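Arsenite methyltransferase (Chlamydomonas reinhardtii, PDB 5EVJ) probably methylates trivalent arsenic, transferring methyl groups from S-adenosylmethionine to arsenic triglutathione with thioredoxin as reductant. Local coordinates at residues W72-P77 with H196-Y201. The protein carries 15 engineered substitutions. Sequence-based numbering, arbitrary orientation.
Sequences WGCGNP and HFSDVY. Engineered in segment 72-77: Trp72 (natural residue Tyr).
Cys74 and Pro77 rest on strand 193-202 to either side of Ser198. Cys74 SG lies over the strand backbone, 3.8 Å from Asp199 CA. Val200 CG2 also touches it, 4.1 Å from Cys74 SG. The sulfur sits between the backbone N and the carbonyl carbon (chi1 54°). From there it forms a disulfide with Cys170, just past the end of strand 163-169. Ser198 points its CB toward the loop. Ser198 OG lies 3.8 Å from Cys74 O, a contact not counted as a hydrogen bond, and touches Pro77 CB at 4.0 Å. Pro77 CB touches the backbone at Phe197, 4.1 Å from Phe197 CA. His196 ND1 gives a weak hydrogen bond to Pro77 O, 3.5 Å long and bent to 135° at the hydrogen.

The direction from CA 74 to CA 77 is 169° from that of CA 196 to CA 200. Strand 193-202 belongs to the mixed seven-stranded sheet, order 3-2-1-4-5-7-6, of the Rossmann-like class I methyltransferase fold. The segment 72-77 precedes the first strand of this sheet, 86-90, and runs alongside strand 193-202 in nearly the opposite direction.

The backbone at Gly75 takes a conformation in which a side chain would collide with the carbonyl O of Cys74. Gly75 O accepts hydrogen bonds from Asn169 ND2 and Arg96 NH1. On the strand, Asp199 CB points away from the loop. Val200 N donates to Asp199 OD1 at 2.7 Å, on the anti side of the carboxylate. Asp199 OD2 receives weak bonds from the backbone of Ile172 and Asn173.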
ATOM      1  N   TRP A  72      -8.006  -0.242 -15.019  1.00 63.60           N
ATOM      2  CA  TRP A  72      -7.114   0.947 -15.027  1.00 80.87           C
ATOM      3  C   TRP A  72      -6.416   1.289 -13.672  1.00 72.62           C
ATOM      4  O   TRP A  72      -7.025   1.839 -12.738  1.00 61.54           O
ATOM      5  CB  TRP A  72      -7.822   2.178 -15.655  1.00106.40           C
ATOM      6  CG  TRP A  72      -7.010   3.475 -15.657  1.00138.95           C
ATOM      7  CD1 TRP A  72      -5.981   3.808 -16.507  1.00136.17           C
ATOM      8  CD2 TRP A  72      -7.178   4.604 -14.770  1.00153.46           C
ATOM      9  NE1 TRP A  72      -5.502   5.063 -16.196  1.00148.09           N
ATOM     10  CE2 TRP A  72      -6.217   5.573 -15.137  1.00154.54           C
ATOM     11  CE3 TRP A  72      -8.045   4.886 -13.696  1.00150.82           C
ATOM     12  CZ2 TRP A  72      -6.102   6.807 -14.469  1.00148.92           C
ATOM     13  CZ3 TRP A  72      -7.923   6.118 -13.032  1.00140.14           C
ATOM     14  CH2 TRP A  72      -6.958   7.056 -13.423  1.00139.34           C
ATOM     15  N   GLY A  73      -5.127   0.973 -13.588  1.00 67.16           N
ATOM     16  CA  GLY A  73      -4.335   1.379 -12.453  1.00 60.67           C
ATOM     17  C   GLY A  73      -2.843   1.368 -12.678  1.00 61.68           C
ATOM     18  O   GLY A  73      -2.320   0.693 -13.578  1.00 67.57           O
ATOM     19  N   CYS A  74      -2.150   2.075 -11.795  1.00 59.82           N
ATOM     20  CA  CYS A  74      -0.695   2.267 -11.892  1.00 61.83           C
ATOM     21  C   CYS A  74       0.096   1.268 -11.070  1.00 63.98           C
ATOM     22  O   CYS A  74       1.090   1.624 -10.436  1.00 63.12           O
ATOM     23  CB  CYS A  74      -0.276   3.708 -11.529  1.00 57.27           C
ATOM     24  SG  CYS A  74      -0.814   4.410  -9.935  1.00 56.90           S
ATOM     25  N   GLY A  75      -0.320   0.009 -11.086  1.00 61.73           N
ATOM     26  CA  GLY A  75       0.413  -0.949 -10.298  1.00 56.90           C
ATOM     27  C   GLY A  75      -0.319  -2.190  -9.883  1.00 61.55           C
ATOM     28  O   GLY A  75      -1.402  -2.506 -10.393  1.00 64.93           O
ATOM     29  N   ASN A  76       0.318  -2.907  -8.961  1.00 64.72           N
ATOM     30  CA  ASN A  76      -0.177  -4.169  -8.456  1.00 56.26           C
ATOM     31  C   ASN A  76       0.190  -4.212  -6.990  1.00 52.54           C
ATOM     32  O   ASN A  76       1.007  -5.053  -6.592  1.00 60.55           O
ATOM     33  CB  ASN A  76       0.461  -5.337  -9.217  1.00 61.62           C
ATOM     34  CG  ASN A  76      -0.247  -5.632 -10.542  1.00 68.12           C
ATOM     35  OD1 ASN A  76      -1.456  -5.890 -10.583  1.00 62.57           O
ATOM     36  ND2 ASN A  76       0.506  -5.614 -11.623  1.00 60.49           N
ATOM     37  N   PRO A  77      -0.431  -3.322  -6.191  1.00 37.28           N
ATOM     38  CA  PRO A  77      -0.177  -3.090  -4.792  1.00 34.80           C
ATOM     39  C   PRO A  77      -0.743  -4.157  -3.821  1.00 32.36           C
ATOM     40  O   PRO A  77      -1.235  -3.778  -2.785  1.00 34.63           O
ATOM     41  CB  PRO A  77      -0.967  -1.796  -4.526  1.00 28.38           C
ATOM     42  CG  PRO A  77      -2.222  -2.011  -5.308  1.00 32.48           C
ATOM     43  CD  PRO A  77      -1.694  -2.663  -6.596  1.00 37.19           C
ATOM     44  N   HIS A 196      -0.758  -0.059   2.229  1.00 19.07           N
ATOM     45  CA  HIS A 196       0.175  -0.437   1.213  1.00 19.41           C
ATOM     46  C   HIS A 196      -0.509  -0.071  -0.118  1.00 23.17           C
ATOM     47  O   HIS A 196      -1.477  -0.704  -0.519  1.00 26.54           O
ATOM     48  CB  HIS A 196       0.398  -1.910   1.271  1.00 17.22           C
ATOM     49  CG  HIS A 196       1.534  -2.409   0.454  1.00 20.61           C
ATOM     50  ND1 HIS A 196       1.445  -2.605  -0.916  1.00 24.12           N
ATOM     51  CD2 HIS A 196       2.746  -2.890   0.816  1.00 20.19           C
ATOM     52  CE1 HIS A 196       2.565  -3.134  -1.364  1.00 20.30           C
ATOM     53  NE2 HIS A 196       3.389  -3.265  -0.345  1.00 21.91           N
ATOM     54  N   PHE A 197       0.022   0.900  -0.837  1.00 22.71           N
ATOM     55  CA  PHE A 197      -0.715   1.456  -1.983  1.00 24.74           C
ATOM     56  C   PHE A 197       0.205   2.140  -3.000  1.00 26.18           C
ATOM     57  O   PHE A 197       1.335   2.540  -2.663  1.00 26.69           O
ATOM     58  CB  PHE A 197      -1.780   2.412  -1.444  1.00 23.64           C
ATOM     59  CG  PHE A 197      -1.279   3.752  -1.072  1.00 20.85           C
ATOM     60  CD1 PHE A 197      -0.492   3.948   0.051  1.00 21.11           C
ATOM     61  CD2 PHE A 197      -1.663   4.854  -1.837  1.00 21.31           C
ATOM     62  CE1 PHE A 197      -0.054   5.234   0.425  1.00 18.54           C
ATOM     63  CE2 PHE A 197      -1.280   6.120  -1.498  1.00 18.57           C
ATOM     64  CZ  PHE A 197      -0.444   6.316  -0.372  1.00 22.84           C
ATOM     65  N   SER A 198      -0.240   2.208  -4.241  1.00 25.99           N
ATOM     66  CA  SER A 198       0.539   2.833  -5.276  1.00 30.45           C
ATOM     67  C   SER A 198      -0.219   4.035  -5.787  1.00 30.88           C
ATOM     68  O   SER A 198      -1.460   4.062  -5.788  1.00 32.01           O
ATOM     69  CB  SER A 198       0.854   1.844  -6.421  1.00 34.42           C
ATOM     70  OG  SER A 198      -0.364   1.334  -6.959  1.00 41.58           O
ATOM     71  N   ASP A 199       0.526   5.058  -6.160  1.00 26.66           N
ATOM     72  CA  ASP A 199      -0.107   6.241  -6.686  1.00 28.50           C
ATOM     73  C   ASP A 199       0.952   7.036  -7.426  1.00 26.32           C
ATOM     74  O   ASP A 199       2.145   6.652  -7.489  1.00 25.72           O
ATOM     75  CB  ASP A 199      -0.799   7.054  -5.574  1.00 30.83           C
ATOM     76  CG  ASP A 199      -2.064   7.814  -6.081  1.00 34.37           C
ATOM     77  OD1 ASP A 199      -2.095   8.175  -7.267  1.00 32.04           O
ATOM     78  OD2 ASP A 199      -3.042   8.063  -5.314  1.00 36.87           O
ATOM     79  N   VAL A 200       0.535   8.132  -8.014  1.00 27.05           N
ATOM     80  CA  VAL A 200       1.487   8.931  -8.781  1.00 32.61           C
ATOM     81  C   VAL A 200       1.917  10.172  -7.998  1.00 29.44           C
ATOM     82  O   VAL A 200       1.103  10.862  -7.409  1.00 25.27           O
ATOM     83  CB  VAL A 200       0.902   9.301 -10.140  1.00 38.31           C
ATOM     84  CG1 VAL A 200       1.832  10.281 -10.842  1.00 42.06           C
ATOM     85  CG2 VAL A 200       0.742   8.045 -10.981  1.00 34.42           C
ATOM     86  N   TYR A 201       3.207  10.428  -7.963  1.00 31.24           N
ATOM     87  CA  TYR A 201       3.751  11.619  -7.259  1.00 31.44           C
ATOM     88  C   TYR A 201       4.660  12.416  -8.182  1.00 30.65           C
ATOM     89  O   TYR A 201       5.065  11.907  -9.269  1.00 31.22           O
ATOM     90  CB  TYR A 201       4.549  11.166  -6.008  1.00 27.34           C
ATOM     91  CG  TYR A 201       3.654  10.389  -5.074  1.00 27.29           C
ATOM     92  CD1 TYR A 201       3.499   9.001  -5.229  1.00 26.10           C
ATOM     93  CD2 TYR A 201       2.901  11.033  -4.074  1.00 26.39           C
ATOM     94  CE1 TYR A 201       2.623   8.283  -4.429  1.00 22.31           C
ATOM     95  CE2 TYR A 201       2.002  10.303  -3.265  1.00 24.80           C
ATOM     96  CZ  TYR A 201       1.894   8.924  -3.475  1.00 24.61           C
ATOM     97  OH  TYR A 201       1.082   8.162  -2.687  1.00 26.29           O
TER